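TadZ (Pseudomonas aeruginosa, PDB 4LDA) probably binds and hydrolyses ATP as a pilus assembly factor, and is represented here by its N-terminal domain, which has the CheY-like receiver fold. Local coordinates at residues Q4-L9 with A49-I54; A35-L40 with G65-G70; L78-I83 with A98-F103. All blocks are in the same frame, centred on the assembly; numbering follows the deposited sequence. Where two conformers were deposited one is given.

Interaction 1 (Q4-L9 with A49-I54); sequences QNFVAL and AGVLFI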
loop_
_atom_site.group_PDB
_atom_site.type_symbol
_atom_site.label_atom_id
_atom_site.label_comp_id
_atom_site.label_asym_id
_atom_site.label_seq_id
_atom_site.Cartn_x
_atom_site.Cartn_y
_atom_site.Cartn_z
ATOM N N GLN A 4 9.009 0.427 -10.812
ATOM C CA GLN A 4 8.943 1.021 -9.484
ATOM C C GLN A 4 9.250 0.030 -8.414
ATOM O O GLN A 4 9.108 -1.170 -8.622
ATOM C CB GLN A 4 7.512 1.543 -9.223
ATOM C CG GLN A 4 7.002 2.672 -10.088
ATOM C CD GLN A 4 5.497 2.720 -10.044
ATOM O OE1 GLN A 4 4.806 2.246 -10.969
ATOM N NE2 GLN A 4 4.966 3.235 -8.944
ATOM N N ASN A 5 9.526 0.542 -7.222
ATOM C CA ASN A 5 9.580 -0.257 -6.011
ATOM C C ASN A 5 8.324 0.028 -5.228
ATOM O O ASN A 5 7.907 1.184 -5.155
ATOM C CB ASN A 5 10.840 -0.001 -5.177
ATOM C CG ASN A 5 12.102 -0.584 -5.743
ATOM O OD1 ASN A 5 12.105 -1.680 -6.337
ATOM N ND2 ASN A 5 13.218 0.102 -5.499
ATOM N N PHE A 6 7.666 -1.025 -4.738
ATOM C CA PHE A 6 6.472 -0.939 -3.894
ATOM C C PHE A 6 6.812 -1.528 -2.549
ATOM O O PHE A 6 7.603 -2.476 -2.502
ATOM C CB PHE A 6 5.267 -1.655 -4.519
ATOM C CG PHE A 6 5.060 -1.450 -6.000
ATOM C CD1 PHE A 6 4.392 -0.333 -6.478
ATOM C CD2 PHE A 6 5.484 -2.401 -6.916
ATOM C CE1 PHE A 6 4.200 -0.148 -7.843
ATOM C CE2 PHE A 6 5.272 -2.220 -8.285
ATOM C CZ PHE A 6 4.628 -1.098 -8.737
ATOM N N VAL A 7 6.257 -0.974 -1.458
ATOM C CA VAL A 7 6.499 -1.491 -0.111
ATOM C C VAL A 7 5.195 -2.131 0.359
ATOM O O VAL A 7 4.130 -1.609 0.071
ATOM C CB VAL A 7 7.052 -0.404 0.852
ATOM C CG1 VAL A 7 7.186 -0.921 2.275
ATOM C CG2 VAL A 7 8.407 0.078 0.361
ATOM N N ALA A 8 5.288 -3.294 1.025
ATOM C CA ALA A 8 4.114 -4.017 1.487
ATOM C C ALA A 8 4.200 -4.432 2.952
ATOM O O ALA A 8 5.138 -5.113 3.369
ATOM C CB ALA A 8 3.910 -5.255 0.639
ATOM N N LEU A 9 3.177 -4.026 3.718
ATOM C CA LEU A 9 2.926 -4.415 5.098
ATOM C C LEU A 9 1.801 -5.413 5.040
ATOM O O LEU A 9 0.641 -5.025 4.933
ATOM C CB LEU A 9 2.601 -3.208 5.992
ATOM C CG LEU A 9 3.637 -2.136 6.127
ATOM C CD1 LEU A 9 3.015 -0.874 6.691
ATOM C CD2 LEU A 9 4.776 -2.627 7.003
ATOM N N ALA A 49 10.156 4.397 -3.162
ATOM C CA ALA A 49 8.818 3.866 -3.346
ATOM C C ALA A 49 7.770 4.963 -3.232
ATOM O O ALA A 49 7.817 5.768 -2.287
ATOM C CB ALA A 49 8.558 2.783 -2.315
ATOM N N GLY A 50 6.840 4.977 -4.195
ATOM C CA GLY A 50 5.733 5.942 -4.238
ATOM C C GLY A 50 4.391 5.337 -3.848
ATOM O O GLY A 50 3.399 6.059 -3.670
ATOM N N VAL A 51 4.358 3.984 -3.733
ATOM C CA VAL A 51 3.166 3.227 -3.356
ATOM C C VAL A 51 3.510 2.303 -2.191
ATOM O O VAL A 51 4.529 1.598 -2.239
ATOM C CB VAL A 51 2.554 2.429 -4.539
ATOM C CG1 VAL A 51 1.311 1.630 -4.100
ATOM C CG2 VAL A 51 2.236 3.355 -5.709
ATOM N N LEU A 52 2.642 2.313 -1.149
ATOM C CA LEU A 52 2.739 1.440 0.007
ATOM C C LEU A 52 1.430 0.673 0.163
ATOM O O LEU A 52 0.359 1.280 0.236
ATOM C CB LEU A 52 3.097 2.209 1.293
ATOM C CG LEU A 52 3.238 1.354 2.552
ATOM C CD1 LEU A 52 4.513 1.656 3.257
ATOM C CD2 LEU A 52 2.070 1.552 3.506
ATOM N N PHE A 53 1.527 -0.662 0.224
ATOM C CA PHE A 53 0.397 -1.548 0.467
ATOM C C PHE A 53 0.354 -1.888 1.959
ATOM O O PHE A 53 1.380 -2.217 2.536
ATOM C CB PHE A 53 0.488 -2.806 -0.402
ATOM C CG PHE A 53 0.383 -2.520 -1.875
ATOM C CD1 PHE A 53 -0.858 -2.406 -2.488
ATOM C CD2 PHE A 53 1.527 -2.391 -2.657
ATOM C CE1 PHE A 53 -0.956 -2.150 -3.851
ATOM C CE2 PHE A 53 1.431 -2.122 -4.022
ATOM C CZ PHE A 53 0.195 -2.019 -4.611
ATOM N N ILE A 54 -0.814 -1.754 2.590
ATOM C CA ILE A 54 -0.957 -2.076 4.011
ATOM C C ILE A 54 -2.208 -2.956 4.184
ATOM O O ILE A 54 -3.293 -2.606 3.741
ATOM C CB ILE A 54 -0.965 -0.830 4.938
ATOM C CG1 ILE A 54 -0.867 -1.254 6.450
ATOM C CG2 ILE A 54 -2.130 0.144 4.613
ATOM C CD1 ILE A 54 -0.671 -0.132 7.439
#
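Gln4 opens the contact by reaching over to Val51, its amide NE2 lying 4.2 Å from Val51 CG2. The carbonyl of Asn5 then meets Ala49, with Asn5 O 3.3 Å from Ala49 CB, while the Asn5 amide bonds to Gln28 on the neighbouring edge strand and to the carbonyl of Thr47. Phe6 sets the edge of its ring against Val51, CD1 standing 3.8 Å from Val51 CB, close to the ring plane. The two side chains lie side by side, and Phe6 CB in turn meets the edge of the Phe53 ring at CE2; Ile117 of helix 110-121 packs on this face. Val7 is held at both ends of its backbone: N donates to Val51 O, and Val7 O accepts from Phe53 N at 2.8 Å in a nearly straight bond (170° at hydrogen). With CG1 anti to the backbone N (chi1 175°), Val7 places that methyl 3.8 Å from Leu52 CD1, and its CG2 rests on Ala49 CB. Ala8 sits beside Phe53, CB to CB. Leu9 N donates to Phe53 O at 2.8 Å, and Leu9 CD1 lies 3.8 Å from Ile54 CD1. Inner backbone polar groups are thus spent on a parallel ladder, backed by CA-H...O contacts, and the apolar side chains of both strand faces pack against helices, as befits the centre of a CheY-like domain.

Interaction 2 (A35-L40 with G65-G70); sequences ASLEEL and GALVEG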
loop_
_atom_site.group_PDB
_atom_site.type_symbol
_atom_site.label_atom_id
_atom_site.label_comp_id
_atom_site.label_asym_id
_atom_site.label_seq_id
_atom_site.Cartn_x
_atom_site.Cartn_y
_atom_site.Cartn_z
ATOM N N ALA A 35 7.584 -3.354 10.934
ATOM C CA ALA A 35 8.318 -2.100 10.864
ATOM C C ALA A 35 7.591 -0.953 11.552
ATOM O O ALA A 35 6.373 -0.808 11.414
ATOM C CB ALA A 35 8.564 -1.735 9.412
ATOM N N SER A 36 8.372 -0.127 12.290
ATOM C CA SER A 36 7.906 1.091 12.954
ATOM C C SER A 36 7.783 2.206 11.918
ATOM O O SER A 36 8.238 2.027 10.786
ATOM C CB SER A 36 8.850 1.490 14.082
ATOM O OG SER A 36 10.097 1.930 13.582
ATOM N N LEU A 37 7.189 3.354 12.291
ATOM C CA LEU A 37 7.020 4.477 11.365
ATOM C C LEU A 37 8.380 4.953 10.851
ATOM O O LEU A 37 8.539 5.104 9.641
ATOM C CB LEU A 37 6.252 5.639 12.043
ATOM C CG LEU A 37 5.995 6.901 11.200
ATOM C CD1 LEU A 37 5.177 6.599 9.950
ATOM C CD2 LEU A 37 5.313 7.962 12.014
ATOM N N GLU A 38 9.363 5.119 11.765
ATOM C CA GLU A 38 10.721 5.569 11.460
ATOM C C GLU A 38 11.424 4.597 10.497
ATOM O O GLU A 38 12.015 5.050 9.511
ATOM C CB GLU A 38 11.569 5.778 12.732
ATOM C CG GLU A 38 11.557 4.699 13.808
ATOM C CD GLU A 38 12.520 4.910 14.962
ATOM O OE1 GLU A 38 13.434 5.757 14.833
ATOM O OE2 GLU A 38 12.396 4.179 15.972
ATOM N N GLU A 39 11.329 3.274 10.769
ATOM C CA GLU A 39 11.915 2.192 9.952
ATOM C C GLU A 39 11.284 2.162 8.569
ATOM O O GLU A 39 11.988 2.056 7.560
ATOM C CB GLU A 39 11.749 0.816 10.632
ATOM C CG GLU A 39 12.573 0.634 11.896
ATOM C CD GLU A 39 12.350 -0.635 12.701
ATOM O OE1 GLU A 39 11.307 -1.300 12.505
ATOM O OE2 GLU A 39 13.195 -0.932 13.579
ATOM N N LEU A 40 9.951 2.283 8.529
ATOM C CA LEU A 40 9.144 2.278 7.314
ATOM C C LEU A 40 9.459 3.490 6.431
ATOM O O LEU A 40 9.548 3.340 5.225
ATOM C CB LEU A 40 7.684 2.277 7.728
ATOM C CG LEU A 40 6.697 1.735 6.746
ATOM C CD1 LEU A 40 7.019 0.300 6.392
ATOM C CD2 LEU A 40 5.326 1.789 7.340
ATOM N N GLY A 65 -3.915 1.834 11.419
ATOM C CA GLY A 65 -4.600 3.063 11.021
ATOM C C GLY A 65 -3.806 4.276 11.447
ATOM O O GLY A 65 -3.622 5.212 10.661
ATOM N N ALA A 66 -3.265 4.220 12.685
ATOM C CA ALA A 66 -2.403 5.251 13.270
ATOM C C ALA A 66 -1.102 5.387 12.474
ATOM O O ALA A 66 -0.606 6.500 12.303
ATOM C CB ALA A 66 -2.095 4.914 14.716
ATOM N N LEU A 67 -0.573 4.252 11.972
ATOM C CA LEU A 67 0.632 4.186 11.149
ATOM C C LEU A 67 0.387 4.874 9.802
ATOM O O LEU A 67 1.221 5.679 9.392
ATOM C CB LEU A 67 1.073 2.719 10.955
ATOM C CG LEU A 67 2.295 2.455 10.091
ATOM C CD1 LEU A 67 3.492 3.156 10.648
ATOM C CD2 LEU A 67 2.591 0.985 10.019
ATOM N N VAL A 68 -0.759 4.587 9.141
ATOM C CA VAL A 68 -1.146 5.215 7.868
ATOM C C VAL A 68 -1.192 6.738 8.072
ATOM O O VAL A 68 -0.618 7.465 7.258
ATOM C CB VAL A 68 -2.486 4.662 7.301
ATOM C CG1 VAL A 68 -2.914 5.418 6.046
ATOM C CG2 VAL A 68 -2.381 3.172 7.005
ATOM N N GLU A 69 -1.813 7.200 9.194
ATOM C CA GLU A 69 -1.924 8.614 9.567
ATOM C C GLU A 69 -0.532 9.273 9.669
ATOM O O GLU A 69 -0.339 10.365 9.131
ATOM C CB GLU A 69 -2.690 8.770 10.892
ATOM C CG GLU A 69 -4.187 8.501 10.785
ATOM C CD GLU A 69 -5.001 8.464 12.070
ATOM O OE1 GLU A 69 -4.469 8.849 13.138
ATOM O OE2 GLU A 69 -6.184 8.053 12.002
ATOM N N GLY A 70 0.416 8.576 10.309
ATOM C CA GLY A 70 1.801 9.011 10.476
ATOM C C GLY A 70 2.583 9.086 9.178
ATOM O O GLY A 70 3.335 10.046 8.962
#
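Leu67 reaches across to Leu37 and Leu40, and these three leucines carry the contact between the start of helix 37-47 and the middle of helix 61-74. Leu67 stretches from its helix with CG anti to the backbone N (chi1 178°), and its two methyls divide the work. CD1 presses on the first turn of the facing helix, 3.8 Å from Leu37 CA and 3.9 Å from Leu37 CD1. CD2 goes to Leu40, lying 3.9 Å from Leu40 CD2, while Leu40 CD2 also stands 4.0 Å from Leu67 CD1; the branch of Leu40 therefore abuts both tips of the one residue. Leu37 has its CG anti to the backbone N as well (chi1 180°), but it runs in the opposite sense, and the two side chains slide past each other. Beyond Leu67, Leu37 finds the bare backbone of Gly70, with CD1 3.7 Å from Gly70 C and CD2 4.0 Å from Gly70 CA, so a methyl-bearing branch lies directly on the helix surface on the side where a beta carbon would otherwise stand. The helix that supplies Leu37 and Leu40 is started by a capping box: Ser36 N donates to Glu39 OE1 at 3.2 Å, meeting it from above the carboxylate plane, and Glu39 N returns a weak bond to Ser36 OG. Leu37 and Leu40 also touch Leu71, one turn further along the second helix, and on the inner side Leu40 and Leu67 rest on Leu9 of the sheet. Between the segments leucine methyls meet one another and backbone carbons, so the contact rests on fit and on partial removal of apolar surface from water, while the polar bonds stay within each segment, the capping box among them.

Interaction 3 (L78-I83 with A98-F103); sequences LSVVAI and AGARDF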
loop_
_atom_site.group_PDB
_atom_site.type_symbol
_atom_site.label_atom_id
_atom_site.label_comp_id
_atom_site.label_asym_id
_atom_site.label_seq_id
_atom_site.Cartn_x
_atom_site.Cartn_y
_atom_site.Cartn_z
ATOM N N LEU A 78 2.927 10.168 -0.979
ATOM C CA LEU A 78 2.878 8.709 -0.938
ATOM C C LEU A 78 1.446 8.212 -1.152
ATOM O O LEU A 78 0.511 8.731 -0.528
ATOM C CB LEU A 78 3.427 8.192 0.419
ATOM C CG LEU A 78 3.418 6.667 0.661
ATOM C CD1 LEU A 78 4.469 5.964 -0.169
ATOM C CD2 LEU A 78 3.619 6.348 2.122
ATOM N N SER A 79 1.283 7.202 -2.028
ATOM C CA SER A 79 -0.010 6.562 -2.258
ATOM C C SER A 79 -0.106 5.329 -1.359
ATOM O O SER A 79 0.675 4.394 -1.512
ATOM C CB SER A 79 -0.211 6.202 -3.730
ATOM O OG SER A 79 -0.105 7.327 -4.579
ATOM N N VAL A 80 -1.012 5.363 -0.375
ATOM C CA VAL A 80 -1.214 4.233 0.524
ATOM C C VAL A 80 -2.456 3.467 0.006
ATOM O O VAL A 80 -3.532 4.052 -0.133
ATOM C CB VAL A 80 -1.311 4.644 2.024
ATOM C CG1 VAL A 80 -1.563 3.435 2.914
ATOM C CG2 VAL A 80 -0.051 5.367 2.478
ATOM N N VAL A 81 -2.273 2.180 -0.329
ATOM C CA VAL A 81 -3.337 1.290 -0.801
ATOM C C VAL A 81 -3.606 0.248 0.281
ATOM O O VAL A 81 -2.713 -0.522 0.628
ATOM C CB VAL A 81 -3.006 0.618 -2.172
ATOM C CG1 VAL A 81 -4.152 -0.277 -2.632
ATOM C CG2 VAL A 81 -2.681 1.662 -3.244
ATOM N N ALA A 82 -4.829 0.234 0.822
ATOM C CA ALA A 82 -5.212 -0.729 1.857
ATOM C C ALA A 82 -5.662 -2.046 1.236
ATOM O O ALA A 82 -6.208 -2.057 0.143
ATOM C CB ALA A 82 -6.315 -0.153 2.732
ATOM N N ILE A 83 -5.382 -3.153 1.917
ATOM C CA ILE A 83 -5.746 -4.514 1.516
ATOM C C ILE A 83 -6.624 -5.077 2.639
ATOM O O ILE A 83 -6.198 -5.099 3.786
ATOM C CB ILE A 83 -4.503 -5.407 1.209
ATOM C CG1 ILE A 83 -3.595 -4.818 0.123
ATOM C CG2 ILE A 83 -4.892 -6.862 0.883
ATOM C CD1 ILE A 83 -2.150 -5.428 0.151
ATOM N N ALA A 98 -8.013 7.306 7.535
ATOM C CA ALA A 98 -6.604 7.211 7.959
ATOM C C ALA A 98 -5.666 7.868 6.928
ATOM O O ALA A 98 -4.618 8.384 7.311
ATOM C CB ALA A 98 -6.211 5.760 8.171
ATOM N N GLY A 99 -6.053 7.849 5.646
ATOM C CA GLY A 99 -5.286 8.451 4.557
ATOM C C GLY A 99 -5.030 7.565 3.357
ATOM O O GLY A 99 -4.354 8.000 2.421
ATOM N N ALA A 100 -5.563 6.324 3.358
ATOM C CA ALA A 100 -5.404 5.403 2.234
ATOM C C ALA A 100 -6.169 5.918 1.011
ATOM O O ALA A 100 -7.328 6.284 1.113
ATOM C CB ALA A 100 -5.864 4.008 2.608
ATOM N N ARG A 101 -5.477 6.019 -0.122
ATOM C CA ARG A 101 -5.966 6.532 -1.402
ATOM C C ARG A 101 -6.933 5.523 -2.055
ATOM O O ARG A 101 -7.902 5.951 -2.696
ATOM C CB ARG A 101 -4.740 6.808 -2.317
ATOM C CG ARG A 101 -4.950 7.837 -3.437
ATOM C CD ARG A 101 -3.629 8.480 -3.867
ATOM N NE ARG A 101 -3.081 9.379 -2.835
ATOM C CZ ARG A 101 -1.948 10.080 -2.943
ATOM N NH1 ARG A 101 -1.205 9.991 -4.040
ATOM N NH2 ARG A 101 -1.548 10.863 -1.948
ATOM N N ASP A 102 -6.640 4.209 -1.914
ATOM C CA ASP A 102 -7.429 3.134 -2.512
ATOM C C ASP A 102 -7.520 1.914 -1.560
ATOM O O ASP A 102 -6.768 1.838 -0.584
ATOM C CB ASP A 102 -6.814 2.730 -3.868
ATOM C CG ASP A 102 -6.674 3.881 -4.858
ATOM O OD1 ASP A 102 -5.657 4.611 -4.787
ATOM O OD2 ASP A 102 -7.571 4.041 -5.714
ATOM N N PHE A 103 -8.472 0.989 -1.838
ATOM C CA PHE A 103 -8.725 -0.237 -1.072
ATOM C C PHE A 103 -8.966 -1.413 -2.025
ATOM O O PHE A 103 -9.863 -1.345 -2.870
ATOM C CB PHE A 103 -9.953 -0.021 -0.163
ATOM C CG PHE A 103 -10.112 -1.029 0.954
ATOM C CD1 PHE A 103 -10.603 -2.306 0.697
ATOM C CD2 PHE A 103 -9.860 -0.671 2.273
ATOM C CE1 PHE A 103 -10.798 -3.208 1.725
ATOM C CE2 PHE A 103 -10.019 -1.591 3.304
ATOM C CZ PHE A 103 -10.500 -2.845 3.026
HETATM O O HOH W 1 -2.334 7.664 0.264
#
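Arg101 lays one face of its guanidinium over Leu78 O and Ser79 CA, both offset toward its rim. Leu78 O stands 3.2 Å above that plane and is poorly angled for a bond to NH2, which makes a weak one to Pro76 O instead. Arg101 NH1 approaches Ser79 OG to 2.9 Å; Arg123 NH2 also lies close to NH1, a like-charge approach that would probably be unfavourable unless nearby oxygens or solvent offset it. At the same end a water ties the segments together, accepting from Val80 N at 2.7 Å and donating to Leu78 O and Gly99 O. Farther on direct bonds take over: Arg101 N donates to Val80 O at 2.8 Å, and Ala82 N to Asp102 O at 2.9 Å. On the side facing helix 89-98, Ala82 CB touches Phe103 CD2 at 3.6 Å; Phe103 CG stands anti to its backbone N (chi1 -164°), and the ring also packs on Leu91, Val92 and Ala95. Gly99, with positive phi, ends helix 89-98 in a Schellman motif and turns the chain into the edge strand. Strand 79-83, helix 89-98 and strand 102-104 form the last beta-alpha-beta crossover of a CheY-like fold.

How the interactions relate
Interactions 1 and 3 are buried and belong to one parallel sheet: strands 51-55 and 79-83 lie side by side, with Ile54 O and Leu52 O probably accepting from Ile83 N and Val81 N. Interaction 1 is central and apolar on both faces; interaction 3 joins the outermost strand, and its partly exposed end brings in charge and water. Interaction 2 lies at the surface, where two helices that flank strand 51-55 in sequence meet through methyl groups. It still reaches the core, since Leu40 and Leu67 touch Leu9 of interaction 1. Val68 bridges further, to Ile54 and to the Ala98-Ala100 backbone of interaction 3.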